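Long-range contact in RNA polymerase sigma-H factor (Fusobacterium nucleatum subsp. nucleatum, PDB 3MZY), which probably acts as a sigma-70 family initiation factor, binding DNA and directing RNA polymerase to specific promoters before being released: residues Phe110-Leu121 with Ser140-Lys151. Residues are numbered along the deposited sequence; the frame is centred on the assembly and turned at random.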
# COMPACT_ATOMS: atom_id res chain seq x y z
N PHE A 110 11.20 -0.49 -7.02
CA PHE A 110 10.79 0.91 -7.04
C PHE A 110 11.95 1.89 -7.17
O PHE A 110 13.05 1.63 -6.73
CB PHE A 110 9.90 1.24 -5.84
CG PHE A 110 8.54 0.58 -5.88
CD1 PHE A 110 8.10 -0.11 -7.02
CD2 PHE A 110 7.69 0.67 -4.79
CE1 PHE A 110 6.84 -0.72 -7.06
CE2 PHE A 110 6.42 0.07 -4.83
CZ PHE A 110 6.00 -0.63 -5.98
N SER A 111 11.68 3.03 -7.80
CA SER A 111 12.61 4.15 -7.77
C SER A 111 12.78 4.67 -6.31
O SER A 111 12.02 4.30 -5.40
CB SER A 111 12.07 5.26 -8.67
OG SER A 111 10.96 5.93 -8.04
N LYS A 112 13.78 5.50 -6.08
CA LYS A 112 13.92 6.20 -4.80
C LYS A 112 12.66 7.05 -4.48
O LYS A 112 12.15 7.01 -3.35
CB LYS A 112 15.16 7.08 -4.81
CG LYS A 112 15.51 7.66 -3.46
CD LYS A 112 16.15 9.03 -3.60
CE LYS A 112 16.74 9.46 -2.28
NZ LYS A 112 17.03 10.92 -2.30
N PHE A 113 12.15 7.78 -5.47
CA PHE A 113 10.92 8.58 -5.35
C PHE A 113 9.71 7.69 -4.98
O PHE A 113 8.99 7.97 -4.02
CB PHE A 113 10.66 9.38 -6.64
CG PHE A 113 9.55 10.41 -6.53
CD1 PHE A 113 9.20 10.98 -5.29
CD2 PHE A 113 8.88 10.84 -7.68
CE1 PHE A 113 8.18 11.94 -5.19
CE2 PHE A 113 7.86 11.81 -7.60
CZ PHE A 113 7.50 12.36 -6.34
N GLU A 114 9.51 6.62 -5.73
CA GLU A 114 8.45 5.66 -5.44
C GLU A 114 8.54 5.08 -4.03
O GLU A 114 7.53 4.94 -3.34
CB GLU A 114 8.44 4.55 -6.49
CG GLU A 114 7.89 4.99 -7.83
CD GLU A 114 8.25 4.03 -8.98
OE1 GLU A 114 9.09 3.11 -8.77
OE2 GLU A 114 7.70 4.22 -10.10
N LYS A 115 9.76 4.79 -3.58
CA LYS A 115 9.99 4.30 -2.21
C LYS A 115 9.68 5.36 -1.15
O LYS A 115 9.15 5.04 -0.07
CB LYS A 115 11.42 3.83 -2.04
CG LYS A 115 11.73 2.50 -2.73
CD LYS A 115 13.23 2.34 -2.79
CE LYS A 115 13.60 0.95 -3.10
NZ LYS A 115 15.08 0.85 -3.38
N GLU A 116 10.02 6.61 -1.44
CA GLU A 116 9.80 7.71 -0.50
C GLU A 116 8.29 7.89 -0.30
O GLU A 116 7.84 8.07 0.82
CB GLU A 116 10.42 9.01 -1.01
CG GLU A 116 11.91 9.15 -0.79
CD GLU A 116 12.48 10.43 -1.42
OE1 GLU A 116 13.36 11.07 -0.80
OE2 GLU A 116 12.04 10.81 -2.54
N VAL A 117 7.55 7.83 -1.40
CA VAL A 117 6.09 7.95 -1.38
C VAL A 117 5.44 6.78 -0.65
O VAL A 117 4.57 6.96 0.21
CB VAL A 117 5.52 8.12 -2.82
CG1 VAL A 117 3.99 7.89 -2.85
CG2 VAL A 117 5.86 9.51 -3.39
N LEU A 118 5.88 5.57 -0.99
CA LEU A 118 5.37 4.34 -0.36
C LEU A 118 5.50 4.41 1.15
O LEU A 118 4.54 4.13 1.87
CB LEU A 118 6.15 3.13 -0.90
CG LEU A 118 5.74 1.74 -0.41
CD1 LEU A 118 4.29 1.41 -0.85
CD2 LEU A 118 6.74 0.66 -0.89
N THR A 119 6.68 4.80 1.63
CA THR A 119 6.95 4.96 3.05
C THR A 119 5.83 5.74 3.76
O THR A 119 5.39 5.34 4.84
CB THR A 119 8.33 5.67 3.26
OG1 THR A 119 9.37 4.77 2.84
CG2 THR A 119 8.55 6.10 4.70
N TYR A 120 5.37 6.83 3.18
CA TYR A 120 4.35 7.62 3.87
C TYR A 120 2.95 7.14 3.61
O TYR A 120 2.09 7.29 4.48
CB TYR A 120 4.50 9.12 3.60
CG TYR A 120 5.80 9.59 4.15
CD1 TYR A 120 6.91 9.78 3.30
CD2 TYR A 120 5.97 9.79 5.53
CE1 TYR A 120 8.13 10.20 3.82
CE2 TYR A 120 7.19 10.20 6.07
CZ TYR A 120 8.26 10.40 5.21
OH TYR A 120 9.46 10.80 5.74
N LEU A 121 2.76 6.54 2.44
CA LEU A 121 1.49 5.99 2.04
C LEU A 121 1.06 4.89 2.99
O LEU A 121 -0.07 4.91 3.50
CB LEU A 121 1.60 5.44 0.63
CG LEU A 121 0.31 5.03 -0.08
CD1 LEU A 121 -0.66 6.22 -0.24
CD2 LEU A 121 0.65 4.42 -1.43
N SER A 140 2.42 15.23 -8.98
CA SER A 140 3.57 14.38 -9.00
C SER A 140 3.43 13.21 -8.02
O SER A 140 3.89 12.11 -8.30
CB SER A 140 4.80 15.22 -8.71
OG SER A 140 5.69 14.54 -7.87
N ILE A 141 2.78 13.46 -6.87
CA ILE A 141 2.61 12.42 -5.87
C ILE A 141 1.53 11.45 -6.34
O ILE A 141 1.67 10.23 -6.24
CB ILE A 141 2.23 13.03 -4.47
CG1 ILE A 141 3.38 13.88 -3.91
CG2 ILE A 141 1.80 11.93 -3.47
CD1 ILE A 141 4.72 13.18 -3.88
N ASP A 142 0.46 12.01 -6.87
CA ASP A 142 -0.65 11.25 -7.37
C ASP A 142 -0.21 10.27 -8.45
O ASP A 142 -0.64 9.12 -8.46
CB ASP A 142 -1.71 12.20 -7.91
CG ASP A 142 -2.96 11.48 -8.32
OD1 ASP A 142 -3.70 11.03 -7.43
OD2 ASP A 142 -3.19 11.37 -9.55
N ASN A 143 0.64 10.74 -9.35
CA ASN A 143 1.15 9.94 -10.45
C ASN A 143 2.08 8.83 -9.97
O ASN A 143 2.16 7.77 -10.61
CB ASN A 143 1.87 10.84 -11.46
CG ASN A 143 0.92 11.68 -12.29
OD1 ASN A 143 -0.27 11.37 -12.42
ND2 ASN A 143 1.45 12.74 -12.89
N THR A 144 2.79 9.11 -8.87
CA THR A 144 3.68 8.14 -8.24
C THR A 144 2.88 7.01 -7.57
O THR A 144 3.19 5.83 -7.76
CB THR A 144 4.60 8.82 -7.22
OG1 THR A 144 5.46 9.72 -7.92
CG2 THR A 144 5.46 7.80 -6.44
N ILE A 145 1.88 7.37 -6.79
CA ILE A 145 0.96 6.41 -6.18
C ILE A 145 0.36 5.53 -7.28
O ILE A 145 0.13 4.34 -7.08
CB ILE A 145 -0.16 7.14 -5.42
CG1 ILE A 145 0.40 7.78 -4.14
CG2 ILE A 145 -1.32 6.20 -5.11
CD1 ILE A 145 -0.58 8.64 -3.35
N GLN A 146 0.13 6.14 -8.44
CA GLN A 146 -0.52 5.47 -9.54
C GLN A 146 0.46 4.48 -10.20
O GLN A 146 0.06 3.39 -10.61
CB GLN A 146 -1.02 6.49 -10.55
CG GLN A 146 -1.95 5.92 -11.62
CD GLN A 146 -3.37 5.76 -11.13
OE1 GLN A 146 -3.83 6.51 -10.25
NE2 GLN A 146 -4.09 4.78 -11.68
N ARG A 147 1.73 4.88 -10.29
CA ARG A 147 2.79 3.98 -10.77
C ARG A 147 3.01 2.83 -9.81
O ARG A 147 3.21 1.70 -10.24
CB ARG A 147 4.11 4.71 -10.95
CG ARG A 147 4.23 5.51 -12.21
CD ARG A 147 5.71 5.78 -12.50
NE ARG A 147 6.44 6.36 -11.37
CZ ARG A 147 6.29 7.62 -10.94
NH1 ARG A 147 5.41 8.41 -11.54
NH2 ARG A 147 6.99 8.08 -9.90
N ILE A 148 2.97 3.12 -8.51
CA ILE A 148 3.06 2.06 -7.48
C ILE A 148 1.93 1.02 -7.69
O ILE A 148 2.16 -0.19 -7.61
CB ILE A 148 3.05 2.63 -6.03
CG1 ILE A 148 4.31 3.46 -5.77
CG2 ILE A 148 2.94 1.50 -4.99
CD1 ILE A 148 4.25 4.32 -4.50
N ARG A 149 0.72 1.52 -7.94
CA ARG A 149 -0.44 0.68 -8.26
C ARG A 149 -0.24 -0.22 -9.50
O ARG A 149 -0.34 -1.43 -9.38
CB ARG A 149 -1.69 1.55 -8.46
CG ARG A 149 -2.95 0.77 -8.81
CD ARG A 149 -3.98 1.65 -9.49
NE ARG A 149 -4.93 0.86 -10.28
CZ ARG A 149 -5.96 1.38 -10.94
NH1 ARG A 149 -6.20 2.69 -10.91
NH2 ARG A 149 -6.78 0.58 -11.63
N LYS A 150 0.03 0.37 -10.66
CA LYS A 150 0.18 -0.41 -11.89
C LYS A 150 1.32 -1.43 -11.78
O LYS A 150 1.14 -2.59 -12.13
CB LYS A 150 0.35 0.51 -13.12
N LYS A 151 2.47 -1.01 -11.26
CA LYS A 151 3.62 -1.90 -11.13
C LYS A 151 3.35 -3.02 -10.15
O LYS A 151 3.80 -4.15 -10.35
CB LYS A 151 4.89 -1.13 -10.74
CG LYS A 151 5.45 -0.30 -11.89
CD LYS A 151 6.48 0.69 -11.38
CE LYS A 151 6.88 1.64 -12.51
NZ LYS A 151 8.00 2.52 -12.11
O HOH W 1 9.99 7.11 -10.12
O HOH W 2 10.49 1.79 -10.50
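E114 meets R147 and K151 through a single carboxylate oxygen. R147 NE donates to the anti lone pair of E114 OE2 at 2.8 Å, nearly within the guanidinium plane, while K151 NZ takes the syn lone pair of E114 OE2 at 2.6 Å; a bend at chi3 (-52°) brings the arginine head back over its own helix, one face on T144 CA. Two cations on one oxygen would be expected to favour the ionised carboxylate. Beside this salt-bridge network, F113 enters a hole formed by S140, I141, T144 and R147, with S140 OG 3.2 Å from CZ of F113 at the ring edge. V117 fills the next hole, its CG2 3.5 Å from T144 CG2. The helical segments 112-121 and 140-151 cross almost perpendicularly (-93°), knobs into holes, in the helical region that in sigma-70 relatives carries the promoter-reading helix-turn-helix, probably region 4 here. Farther along, L121 CD1 packs on I145 CD1, and helix 29-50 touches both residues. Behind the carboxylate stands a capping box: E114 N donates to S111 OG (2.8 Å), and S111 N returns a bond to E114 OE1 from above the carboxylate plane. A water bonded to E114 OE1 also accepts from K151 NZ.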